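Local atomic coordinates of 1,4-dihydroxy-2-naphthoyl-CoA hydrolase (Synechocystis sp., PDB entry 4K00), a protein that hydrolyses 1,4-dihydroxy-2-naphthoyl-CoA to 1,4-dihydroxy-2-naphthoate and free CoA, a step in the making of phylloquinone (vitamin K1). Residues F7-Q12 / C33-E38; L61-I66 / Q111-C116; F68-H73 / Q105-A110; V80-T85 / F92-E97. All coordinates share one frame; numbering follows the deposited sequence. Where two conformers were deposited one is given.

Interaction 1 of 4, residues F7-Q12 / C33-E38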
# COMPACT_ATOMS: atom_id res chain seq x y z
N PHE A 7 10.25 -11.16 -19.88
CA PHE A 7 10.94 -11.08 -18.61
C PHE A 7 10.33 -12.04 -17.61
O PHE A 7 9.13 -12.26 -17.60
CB PHE A 7 10.82 -9.66 -18.06
CG PHE A 7 11.80 -9.35 -17.00
CD1 PHE A 7 13.15 -9.25 -17.30
CD2 PHE A 7 11.39 -9.18 -15.68
CE1 PHE A 7 14.07 -8.97 -16.32
CE2 PHE A 7 12.32 -8.90 -14.69
CZ PHE A 7 13.65 -8.79 -15.01
N THR A 8 11.17 -12.62 -16.76
CA THR A 8 10.68 -13.37 -15.60
C THR A 8 11.11 -12.69 -14.31
O THR A 8 12.30 -12.55 -14.06
CB THR A 8 11.22 -14.81 -15.58
OG1 THR A 8 10.86 -15.45 -16.81
CG2 THR A 8 10.61 -15.59 -14.42
N TYR A 9 10.13 -12.30 -13.52
CA TYR A 9 10.35 -11.58 -12.27
C TYR A 9 10.01 -12.48 -11.10
O TYR A 9 8.90 -13.02 -11.00
CB TYR A 9 9.47 -10.35 -12.25
CG TYR A 9 9.44 -9.58 -10.95
CD1 TYR A 9 10.59 -8.97 -10.45
CD2 TYR A 9 8.26 -9.43 -10.24
CE1 TYR A 9 10.57 -8.25 -9.27
CE2 TYR A 9 8.22 -8.69 -9.07
CZ TYR A 9 9.38 -8.12 -8.58
OH TYR A 9 9.33 -7.40 -7.42
N GLU A 10 11.00 -12.68 -10.23
CA GLU A 10 10.81 -13.50 -9.06
C GLU A 10 10.36 -12.64 -7.87
O GLU A 10 10.94 -11.59 -7.60
CB GLU A 10 12.11 -14.23 -8.77
CG GLU A 10 12.10 -15.10 -7.55
CD GLU A 10 13.42 -15.83 -7.40
OE1 GLU A 10 14.17 -15.89 -8.39
OE2 GLU A 10 13.70 -16.33 -6.29
N ARG A 11 9.33 -13.09 -7.18
CA ARG A 11 8.70 -12.27 -6.13
C ARG A 11 8.29 -13.15 -4.96
O ARG A 11 7.46 -14.05 -5.09
CB ARG A 11 7.49 -11.52 -6.70
CG ARG A 11 6.71 -10.70 -5.68
CD ARG A 11 7.53 -9.57 -5.06
NE ARG A 11 6.68 -8.41 -4.83
CZ ARG A 11 5.80 -8.31 -3.83
NH1 ARG A 11 5.67 -9.29 -2.93
NH2 ARG A 11 5.05 -7.21 -3.73
N GLN A 12 8.89 -12.87 -3.81
CA GLN A 12 8.44 -13.40 -2.52
C GLN A 12 7.19 -12.70 -2.02
O GLN A 12 7.07 -11.47 -2.11
CB GLN A 12 9.57 -13.24 -1.50
CG GLN A 12 9.22 -13.68 -0.10
CD GLN A 12 9.33 -15.18 0.06
OE1 GLN A 12 8.37 -15.85 0.45
NE2 GLN A 12 10.49 -15.73 -0.28
N CYS A 33 2.68 -7.32 -10.79
CA CYS A 33 2.76 -7.14 -12.25
C CYS A 33 3.51 -5.86 -12.62
O CYS A 33 4.41 -5.88 -13.45
CB CYS A 33 1.37 -7.13 -12.87
SG CYS A 33 0.57 -8.75 -12.86
N HIS A 34 3.14 -4.75 -12.00
CA HIS A 34 3.81 -3.49 -12.29
C HIS A 34 5.30 -3.57 -11.91
O HIS A 34 6.15 -3.05 -12.63
CB HIS A 34 3.10 -2.31 -11.60
CG HIS A 34 3.42 -0.98 -12.21
ND1 HIS A 34 4.60 -0.31 -11.96
CD2 HIS A 34 2.72 -0.20 -13.07
CE1 HIS A 34 4.61 0.83 -12.65
NE2 HIS A 34 3.48 0.92 -13.32
N GLU A 35 5.60 -4.24 -10.80
CA GLU A 35 7.00 -4.48 -10.41
C GLU A 35 7.77 -5.26 -11.48
O GLU A 35 8.93 -4.95 -11.76
CB GLU A 35 7.07 -5.23 -9.09
CG GLU A 35 6.54 -4.44 -7.90
CD GLU A 35 6.45 -5.27 -6.63
OE1 GLU A 35 7.06 -6.37 -6.56
OE2 GLU A 35 5.75 -4.83 -5.70
N ALA A 36 7.14 -6.27 -12.06
CA ALA A 36 7.77 -7.06 -13.13
C ALA A 36 8.09 -6.16 -14.30
O ALA A 36 9.19 -6.21 -14.87
CB ALA A 36 6.84 -8.18 -13.57
N TYR A 37 7.13 -5.32 -14.64
CA TYR A 37 7.30 -4.30 -15.67
C TYR A 37 8.49 -3.40 -15.32
O TYR A 37 9.38 -3.19 -16.14
CB TYR A 37 5.99 -3.53 -15.84
CG TYR A 37 6.08 -2.17 -16.52
CD1 TYR A 37 6.57 -2.04 -17.81
CD2 TYR A 37 5.66 -1.02 -15.86
CE1 TYR A 37 6.65 -0.80 -18.42
CE2 TYR A 37 5.72 0.22 -16.46
CZ TYR A 37 6.22 0.33 -17.75
OH TYR A 37 6.29 1.58 -18.34
N GLU A 38 8.54 -2.93 -14.08
CA GLU A 38 9.62 -2.07 -13.64
C GLU A 38 10.97 -2.77 -13.63
O GLU A 38 11.99 -2.15 -13.93
CB GLU A 38 9.33 -1.46 -12.26
CG GLU A 38 8.24 -0.39 -12.31
CD GLU A 38 7.87 0.10 -10.93
OE1 GLU A 38 6.89 -0.43 -10.37
OE2 GLU A 38 8.55 1.02 -10.43
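Arg11 and Glu35 form a side-on salt bridge between strand 6-12 and helix 26-43, the long helix packed on the sheet of this hotdog fold. Arg11 NE donates almost straight to the syn lone pair of Glu35 OE1 (2.7 Å, 174° at the hydrogen). Arg11 NH2 reaches the other oxygen, Glu35 OE2, at 3.2 Å. Guanidinium and carboxylate are nearly coplanar, 13° apart, which lets NE and NH2 each face one carboxylate oxygen.

Glu35 OE1 also accepts from the hydroxyl of Tyr9, whose OH lies 2.6 Å from it on the anti side. The ring stands nearly perpendicular to the carboxylate. Two donors from the strand, Tyr9 OH and Arg11 NE, thus share Glu35 OE1. CG of Tyr9 is anti to its backbone N (chi1 172°), which puts CG on the helix side, and the ring continues from there; one face lies against the backbone N of Ala36, and Tyr9 CB meets Ala36 CB at 3.7 Å.

In the second shell, Gln31 NE2 bonds to Glu35 OE2, Tyr14 of the second subunit packs on Glu35, and Asp17 makes a salt bridge with Arg11 NH1. That same NH1 also donates to the carbonyl oxygen of Gln12, Arg11 NH1 to Gln12 O being 2.7 Å.

Interaction 2 of 4, residues L61-I66 / Q111-C116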
# COMPACT_ATOMS: atom_id res chain seq x y z
N LEU A 61 -0.37 4.40 -17.32
CA LEU A 61 -1.08 3.18 -17.54
C LEU A 61 -2.53 3.59 -17.82
O LEU A 61 -3.11 4.36 -17.07
CB LEU A 61 -0.89 2.29 -16.31
CG LEU A 61 -1.46 0.88 -16.29
CD1 LEU A 61 -0.67 -0.00 -15.35
CD2 LEU A 61 -2.92 0.94 -15.88
N VAL A 62 -3.09 3.13 -18.94
CA VAL A 62 -4.44 3.52 -19.34
C VAL A 62 -5.48 2.39 -19.21
O VAL A 62 -6.69 2.63 -19.30
CB VAL A 62 -4.50 4.07 -20.77
CG1 VAL A 62 -3.65 5.33 -20.88
CG2 VAL A 62 -4.07 3.02 -21.79
N HIS A 63 -5.01 1.18 -19.00
CA HIS A 63 -5.89 0.03 -18.81
C HIS A 63 -5.14 -1.02 -18.00
O HIS A 63 -3.94 -1.24 -18.17
CB HIS A 63 -6.33 -0.54 -20.17
CG HIS A 63 -7.01 -1.88 -20.07
ND1 HIS A 63 -8.35 -2.02 -19.77
CD2 HIS A 63 -6.54 -3.14 -20.25
CE1 HIS A 63 -8.67 -3.30 -19.74
NE2 HIS A 63 -7.59 -4.00 -20.05
N ALA A 64 -5.88 -1.68 -17.11
CA ALA A 64 -5.38 -2.85 -16.41
C ALA A 64 -6.50 -3.86 -16.29
O ALA A 64 -7.68 -3.49 -16.15
CB ALA A 64 -4.86 -2.47 -15.03
N SER A 65 -6.14 -5.14 -16.36
CA SER A 65 -7.07 -6.19 -16.02
C SER A 65 -6.34 -7.37 -15.42
O SER A 65 -5.15 -7.57 -15.68
CB SER A 65 -7.87 -6.64 -17.25
OG SER A 65 -7.04 -7.36 -18.15
N ILE A 66 -7.06 -8.15 -14.63
CA ILE A 66 -6.49 -9.33 -13.98
C ILE A 66 -7.58 -10.33 -13.65
O ILE A 66 -8.66 -9.94 -13.21
CB ILE A 66 -5.65 -8.93 -12.74
CG1 ILE A 66 -5.04 -10.15 -12.05
CG2 ILE A 66 -6.50 -8.15 -11.73
CD1 ILE A 66 -3.79 -9.79 -11.26
N GLN A 111 -3.18 -8.03 -17.75
CA GLN A 111 -2.69 -7.15 -18.81
C GLN A 111 -2.64 -5.73 -18.28
O GLN A 111 -3.49 -5.33 -17.49
CB GLN A 111 -3.61 -7.20 -20.02
CG GLN A 111 -3.56 -8.50 -20.79
CD GLN A 111 -4.24 -8.41 -22.14
OE1 GLN A 111 -5.05 -7.50 -22.38
NE2 GLN A 111 -3.93 -9.35 -23.03
N THR A 112 -1.62 -4.98 -18.69
CA THR A 112 -1.61 -3.53 -18.52
C THR A 112 -1.26 -2.86 -19.86
O THR A 112 -0.44 -3.37 -20.60
CB THR A 112 -0.63 -3.07 -17.43
OG1 THR A 112 0.71 -3.50 -17.73
CG2 THR A 112 -1.02 -3.63 -16.06
N HIS A 113 -1.92 -1.75 -20.17
CA HIS A 113 -1.64 -0.97 -21.37
C HIS A 113 -1.14 0.40 -20.94
O HIS A 113 -1.65 1.00 -19.97
CB HIS A 113 -2.90 -0.74 -22.22
CG HIS A 113 -3.57 -1.99 -22.70
ND1 HIS A 113 -3.11 -3.26 -22.40
CD2 HIS A 113 -4.67 -2.16 -23.46
CE1 HIS A 113 -3.91 -4.16 -22.96
NE2 HIS A 113 -4.86 -3.52 -23.61
N HIS A 114 -0.17 0.90 -21.69
CA HIS A 114 0.57 2.10 -21.33
C HIS A 114 0.69 2.96 -22.58
O HIS A 114 0.93 2.45 -23.69
CB HIS A 114 1.99 1.74 -20.87
CG HIS A 114 2.04 0.65 -19.85
ND1 HIS A 114 2.47 0.86 -18.56
CD2 HIS A 114 1.75 -0.67 -19.94
CE1 HIS A 114 2.43 -0.28 -17.89
NE2 HIS A 114 1.99 -1.23 -18.70
N VAL A 115 0.54 4.26 -22.41
CA VAL A 115 0.65 5.15 -23.54
C VAL A 115 1.61 6.28 -23.22
O VAL A 115 1.76 6.69 -22.07
CB VAL A 115 -0.70 5.74 -23.95
CG1 VAL A 115 -1.70 4.62 -24.24
CG2 VAL A 115 -1.22 6.68 -22.88
N CYS A 116 2.26 6.78 -24.26
CA CYS A 116 3.11 7.93 -24.12
C CYS A 116 2.34 9.17 -24.51
O CYS A 116 1.75 9.22 -25.59
CB CYS A 116 4.33 7.77 -25.01
SG CYS A 116 5.50 9.13 -24.91
O HOH W 1 -7.25 -6.67 -20.78
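His63 has CG anti to its backbone N (chi1 168°) and His113 has CG anti to its carbonyl carbon (chi1 -59°), and these settings start both rings off on the same face of the sheet, where the side chains lie side by side, pointing the same way. They sit on neighbouring antiparallel strands of the hotdog sheet, 57-68 and 106-118. CD2 of His63 lies over the centre of the His113 ring, 3.7 Å above its plane, but the planes are 48° apart, so the pair is oblique and not a parallel stack.

A classic beta bulge interrupts the ladder here: Val62 and His63 both face His113. Val62 N donates to His113 O at 2.8 Å, and His113 N returns a bond to His63 O. Beyond the bulge Ser65 and Gln111 form a regular hydrogen-bonded pair. Val62 itself turns to Val115, where Val62 CG1 and Val115 CG2 are only 3.4 Å apart, tighter than usual carbon contact.

On the face of Leu61, Ala64, Thr112 and His114, carbon contacts sit beside a polar pair. Leu61 CD1 rests against both CB and CG2 of Thr112, each 3.7 Å away, while Thr112 OG1 is bonded to His114 NE2 and to Tyr96 OH.

The strand edge of residues 63-66 pairs with a strand of the third subunit, whose Asp67 bonds to His63 ND1, so the sheet runs on across the interface. Gln111 NE2 bonds to Asp95. One water joins His63 NE2 (2.8 Å, in the ring plane), Ser65 OG (2.7 Å) and Gln111 OE1, to which it donates.

Interaction 3 of 4, residues F68-H73 / Q105-A110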
# COMPACT_ATOMS: atom_id res chain seq x y z
N PHE A 68 -8.19 -14.04 -11.45
CA PHE A 68 -7.60 -14.83 -10.38
C PHE A 68 -8.12 -16.26 -10.45
O PHE A 68 -9.32 -16.49 -10.56
CB PHE A 68 -7.92 -14.20 -9.02
CG PHE A 68 -7.50 -12.76 -8.92
CD1 PHE A 68 -6.21 -12.42 -8.58
CD2 PHE A 68 -8.40 -11.75 -9.22
CE1 PHE A 68 -5.82 -11.09 -8.52
CE2 PHE A 68 -8.02 -10.42 -9.16
CZ PHE A 68 -6.73 -10.09 -8.80
N PHE A 69 -7.18 -17.21 -10.42
CA PHE A 69 -7.50 -18.62 -10.56
C PHE A 69 -7.32 -19.36 -9.24
O PHE A 69 -8.05 -20.29 -8.93
CB PHE A 69 -6.62 -19.24 -11.66
CG PHE A 69 -6.73 -18.54 -12.98
CD1 PHE A 69 -7.96 -18.34 -13.58
CD2 PHE A 69 -5.60 -18.07 -13.63
CE1 PHE A 69 -8.07 -17.69 -14.79
CE2 PHE A 69 -5.71 -17.43 -14.85
CZ PHE A 69 -6.94 -17.23 -15.42
N ALA A 70 -6.32 -18.95 -8.46
CA ALA A 70 -5.99 -19.65 -7.22
C ALA A 70 -5.20 -18.73 -6.30
O ALA A 70 -4.49 -17.84 -6.78
CB ALA A 70 -5.19 -20.90 -7.54
N PRO A 71 -5.33 -18.92 -4.98
CA PRO A 71 -4.72 -18.00 -4.01
C PRO A 71 -3.25 -18.28 -3.76
O PRO A 71 -2.76 -19.37 -4.09
CB PRO A 71 -5.54 -18.24 -2.74
CG PRO A 71 -5.95 -19.68 -2.84
CD PRO A 71 -6.16 -19.94 -4.31
N ALA A 72 -2.55 -17.30 -3.20
CA ALA A 72 -1.23 -17.51 -2.64
C ALA A 72 -1.20 -17.06 -1.19
O ALA A 72 -2.11 -16.39 -0.71
CB ALA A 72 -0.19 -16.75 -3.46
N HIS A 73 -0.15 -17.47 -0.48
CA HIS A 73 -0.03 -17.22 0.95
C HIS A 73 1.33 -16.59 1.26
O HIS A 73 2.26 -16.65 0.45
CB HIS A 73 -0.20 -18.52 1.75
CG HIS A 73 -1.49 -19.22 1.48
ND1 HIS A 73 -1.66 -20.09 0.42
CD2 HIS A 73 -2.67 -19.20 2.14
CE1 HIS A 73 -2.90 -20.55 0.43
NE2 HIS A 73 -3.53 -20.03 1.47
N GLN A 105 1.91 -23.91 -10.58
CA GLN A 105 0.49 -23.59 -10.54
C GLN A 105 0.25 -22.14 -10.97
O GLN A 105 0.81 -21.22 -10.39
CB GLN A 105 -0.07 -23.78 -9.13
CG GLN A 105 -1.55 -23.50 -9.02
CD GLN A 105 -2.05 -23.59 -7.59
OE1 GLN A 105 -1.30 -23.33 -6.64
NE2 GLN A 105 -3.31 -23.93 -7.43
N LEU A 106 -0.61 -21.96 -11.98
CA LEU A 106 -1.04 -20.64 -12.42
C LEU A 106 -2.04 -20.01 -11.44
O LEU A 106 -3.13 -20.53 -11.20
CB LEU A 106 -1.68 -20.73 -13.81
CG LEU A 106 -2.12 -19.41 -14.42
CD1 LEU A 106 -0.92 -18.57 -14.83
CD2 LEU A 106 -3.01 -19.68 -15.62
N LEU A 107 -1.66 -18.86 -10.91
CA LEU A 107 -2.49 -18.16 -9.92
C LEU A 107 -3.37 -17.07 -10.56
O LEU A 107 -4.50 -16.84 -10.14
CB LEU A 107 -1.59 -17.54 -8.87
CG LEU A 107 -0.65 -18.52 -8.17
CD1 LEU A 107 0.24 -17.77 -7.18
CD2 LEU A 107 -1.45 -19.61 -7.48
N ALA A 108 -2.82 -16.38 -11.56
CA ALA A 108 -3.47 -15.21 -12.15
C ALA A 108 -2.89 -14.91 -13.52
O ALA A 108 -1.74 -15.22 -13.80
CB ALA A 108 -3.33 -13.99 -11.24
N ARG A 109 -3.71 -14.30 -14.38
CA ARG A 109 -3.24 -13.68 -15.62
C ARG A 109 -3.67 -12.21 -15.60
O ARG A 109 -4.68 -11.86 -15.00
CB ARG A 109 -3.84 -14.37 -16.85
CG ARG A 109 -5.33 -14.08 -17.04
CD ARG A 109 -5.92 -14.73 -18.28
NE ARG A 109 -7.35 -14.47 -18.37
CZ ARG A 109 -8.14 -14.87 -19.35
NH1 ARG A 109 -7.65 -15.59 -20.36
NH2 ARG A 109 -9.43 -14.56 -19.34
N ALA A 110 -2.89 -11.35 -16.26
CA ALA A 110 -3.18 -9.92 -16.25
C ALA A 110 -2.67 -9.24 -17.52
O ALA A 110 -1.85 -9.80 -18.26
CB ALA A 110 -2.57 -9.25 -15.01
O HOH W 2 -1.03 -21.37 -4.40
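The Phe69 ring leans on strand residues 106-109, its CD2 and CE2 against Leu106 and its CZ against Arg109. The ring's CE2 meets Leu106 CD2 at 3.6 Å, while Phe69 CZ lies 3.9 Å from Arg109 CG. The aliphatic part of Arg109 thus borders the ring, and its charged end turns to Asp67 in a salt bridge. An alanine in place of Leu106 would probably open a gap beside CD2 and CE2 of Phe69 and leave the ring freer to shift.

Leu107 is a second bump. Its CD2 fits against the carbonyl oxygens of Ala70 and Pro71, each 3.6 Å away, and its CD1 meets Ala72 CB at 3.9 Å. Small alanines make room for it: Ala70 CB lies 4.0 Å from Leu107 CD2 and also touches the amide of Gln105.

Leu107 O grips the turning chain twice, accepting from Phe69 N at 2.7 Å and less closely from Ala70 N, both from the same face of its plane. Here strand 57-68 leaves the sheet, beside the classic beta bulge at which Leu107 and Ala108 both face Ile98 in the antiparallel hotdog sheet.

Interaction 4 of 4, residues V80-T85 / F92-E97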
# COMPACT_ATOMS: atom_id res chain seq x y z
N VAL A 80 6.47 -14.03 -11.90
CA VAL A 80 5.64 -13.23 -12.80
C VAL A 80 6.29 -13.19 -14.16
O VAL A 80 7.37 -12.61 -14.32
CB VAL A 80 5.49 -11.78 -12.32
CG1 VAL A 80 4.50 -11.04 -13.23
CG2 VAL A 80 5.05 -11.72 -10.87
N ASN A 81 5.65 -13.84 -15.13
CA ASN A 81 6.17 -13.89 -16.47
C ASN A 81 5.50 -12.87 -17.34
O ASN A 81 4.28 -12.83 -17.42
CB ASN A 81 6.00 -15.29 -17.07
CG ASN A 81 7.13 -16.21 -16.69
OD1 ASN A 81 8.26 -16.05 -17.16
ND2 ASN A 81 6.85 -17.16 -15.83
N LEU A 82 6.32 -12.06 -17.98
CA LEU A 82 5.87 -10.85 -18.64
C LEU A 82 6.24 -10.96 -20.12
O LEU A 82 7.36 -11.34 -20.46
CB LEU A 82 6.53 -9.62 -18.01
CG LEU A 82 6.60 -8.34 -18.84
CD1 LEU A 82 5.21 -7.73 -18.99
CD2 LEU A 82 7.55 -7.33 -18.21
N THR A 83 5.28 -10.63 -20.97
CA THR A 83 5.54 -10.33 -22.38
C THR A 83 5.08 -8.92 -22.74
O THR A 83 3.99 -8.50 -22.35
CB THR A 83 4.81 -11.34 -23.28
OG1 THR A 83 5.29 -12.65 -22.98
CG2 THR A 83 5.06 -11.02 -24.74
N ILE A 84 5.93 -8.18 -23.47
CA ILE A 84 5.59 -6.81 -23.89
C ILE A 84 5.51 -6.70 -25.40
O ILE A 84 6.37 -7.22 -26.13
CB ILE A 84 6.62 -5.76 -23.41
CG1 ILE A 84 7.08 -6.03 -21.98
CG2 ILE A 84 6.04 -4.36 -23.52
CD1 ILE A 84 8.35 -6.84 -21.91
N THR A 85 4.47 -6.01 -25.86
CA THR A 85 4.11 -5.92 -27.28
C THR A 85 3.84 -4.43 -27.56
O THR A 85 3.28 -3.73 -26.71
CB THR A 85 2.80 -6.70 -27.53
OG1 THR A 85 3.06 -8.11 -27.41
CG2 THR A 85 2.24 -6.42 -28.93
N PHE A 92 1.92 0.54 -25.72
CA PHE A 92 2.36 -0.83 -25.58
C PHE A 92 1.54 -1.60 -24.56
O PHE A 92 0.86 -1.01 -23.70
CB PHE A 92 3.86 -0.93 -25.31
CG PHE A 92 4.31 -0.35 -23.99
CD1 PHE A 92 4.35 -1.13 -22.84
CD2 PHE A 92 4.74 0.97 -23.91
CE1 PHE A 92 4.78 -0.61 -21.63
CE2 PHE A 92 5.16 1.50 -22.70
CZ PHE A 92 5.20 0.70 -21.56
N CYS A 93 1.64 -2.92 -24.63
CA CYS A 93 0.79 -3.80 -23.84
C CYS A 93 1.61 -4.89 -23.17
O CYS A 93 2.30 -5.66 -23.84
CB CYS A 93 -0.25 -4.46 -24.74
SG CYS A 93 -1.28 -3.29 -25.64
N CYS A 94 1.51 -4.96 -21.84
CA CYS A 94 2.16 -5.99 -21.05
C CYS A 94 1.17 -7.11 -20.70
O CYS A 94 0.05 -6.84 -20.26
CB CYS A 94 2.70 -5.38 -19.76
SG CYS A 94 3.98 -4.13 -19.98
N ASP A 95 1.61 -8.35 -20.90
CA ASP A 95 0.82 -9.55 -20.57
C ASP A 95 1.56 -10.34 -19.52
O ASP A 95 2.75 -10.59 -19.66
CB ASP A 95 0.70 -10.46 -21.79
CG ASP A 95 -0.52 -10.16 -22.61
OD1 ASP A 95 -1.62 -10.58 -22.20
OD2 ASP A 95 -0.36 -9.52 -23.67
N TYR A 96 0.85 -10.71 -18.46
CA TYR A 96 1.49 -11.31 -17.29
C TYR A 96 0.83 -12.64 -16.98
O TYR A 96 -0.39 -12.76 -17.06
CB TYR A 96 1.36 -10.42 -16.06
CG TYR A 96 1.72 -8.96 -16.22
CD1 TYR A 96 0.79 -8.04 -16.70
CD2 TYR A 96 2.97 -8.49 -15.85
CE1 TYR A 96 1.11 -6.69 -16.83
CE2 TYR A 96 3.30 -7.15 -15.96
CZ TYR A 96 2.37 -6.25 -16.44
OH TYR A 96 2.70 -4.92 -16.56
N GLU A 97 1.64 -13.61 -16.59
CA GLU A 97 1.13 -14.77 -15.86
C GLU A 97 1.86 -14.89 -14.54
O GLU A 97 3.08 -14.77 -14.50
CB GLU A 97 1.38 -16.07 -16.63
CG GLU A 97 0.70 -16.15 -17.98
CD GLU A 97 0.64 -17.58 -18.49
OE1 GLU A 97 1.63 -18.31 -18.33
OE2 GLU A 97 -0.41 -17.97 -19.03
O HOH W 3 4.20 -17.45 -14.49
O HOH W 4 3.23 -13.31 -20.25
O HOH W 5 2.17 -8.38 -24.71
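The beta hairpin of strands 77-86 and 91-100 is a central piece of the hotdog sheet, and in it Leu82 pairs with Tyr96 across a regular antiparallel ladder. Three hydrogen-bonded pairs, Asn81 with Glu97, Thr83 with Asp95 and Thr85 with Cys93, alternate with the non-hydrogen-bonded pairs Leu82-Tyr96 and Ile84-Cys94. Thr83 N to Asp95 O and Asp95 N to Thr83 O are both 2.8 Å.

The face bearing Leu82, Ile84, Cys94 and Tyr96 turns to helix 26-43. Leu82 has its CG anti to the backbone N (chi1 159°), and from there CD1 drops between two neighbours of the other strand: it is 3.5 Å from Cys94 CB and 3.6 Å from Tyr96 CE2. Val80 CG1 reaches the same ring, at its CD2. One step along, Ile84 CG2 meets Phe92 CD1 at 3.7 Å, the two side chains lying side by side. Trp40 of the helix covers Leu82 and Ile84.

An alanine in place of Tyr96 would probably open a gap beside Leu82 CD1 and Val80 CG1, and leave Thr112 OG1 without the hydroxyl to which it is bonded.

The other face, with Asn81, Thr83, Thr85, Cys93, Asp95 and Glu97, is largely polar and holds ordered waters. Asn81 OD1 bonds to Thr8. A water lies 2.9 Å from Thr85 OG1, and another spans the Asn81-Glu97 pair, accepting from Asn81 ND2 at 3.0 Å and donating to Glu97 O at 2.9 Å.

In the fold
All four contacts belong to one antiparallel hotdog sheet and the helix 26-43 packed on it. Along the chain interaction 1 closes first; interaction 4, the hairpin, is then nested inside the loop closed by interaction 3, itself nested inside that of interaction 2. Interactions 2 and 3 share strand 106-118, their centres about 19 Å apart, and both touch the third subunit. Interaction 4 lies about 10 Å, centre to centre, from interactions 1 and 2, since its strands neighbour 6-12 on one side and 106-118 on the other. The order across the sheet is therefore 6-12, 77-86, 91-100, 106-118, 57-68, leaving strand 57-68 to carry the sheet into another subunit.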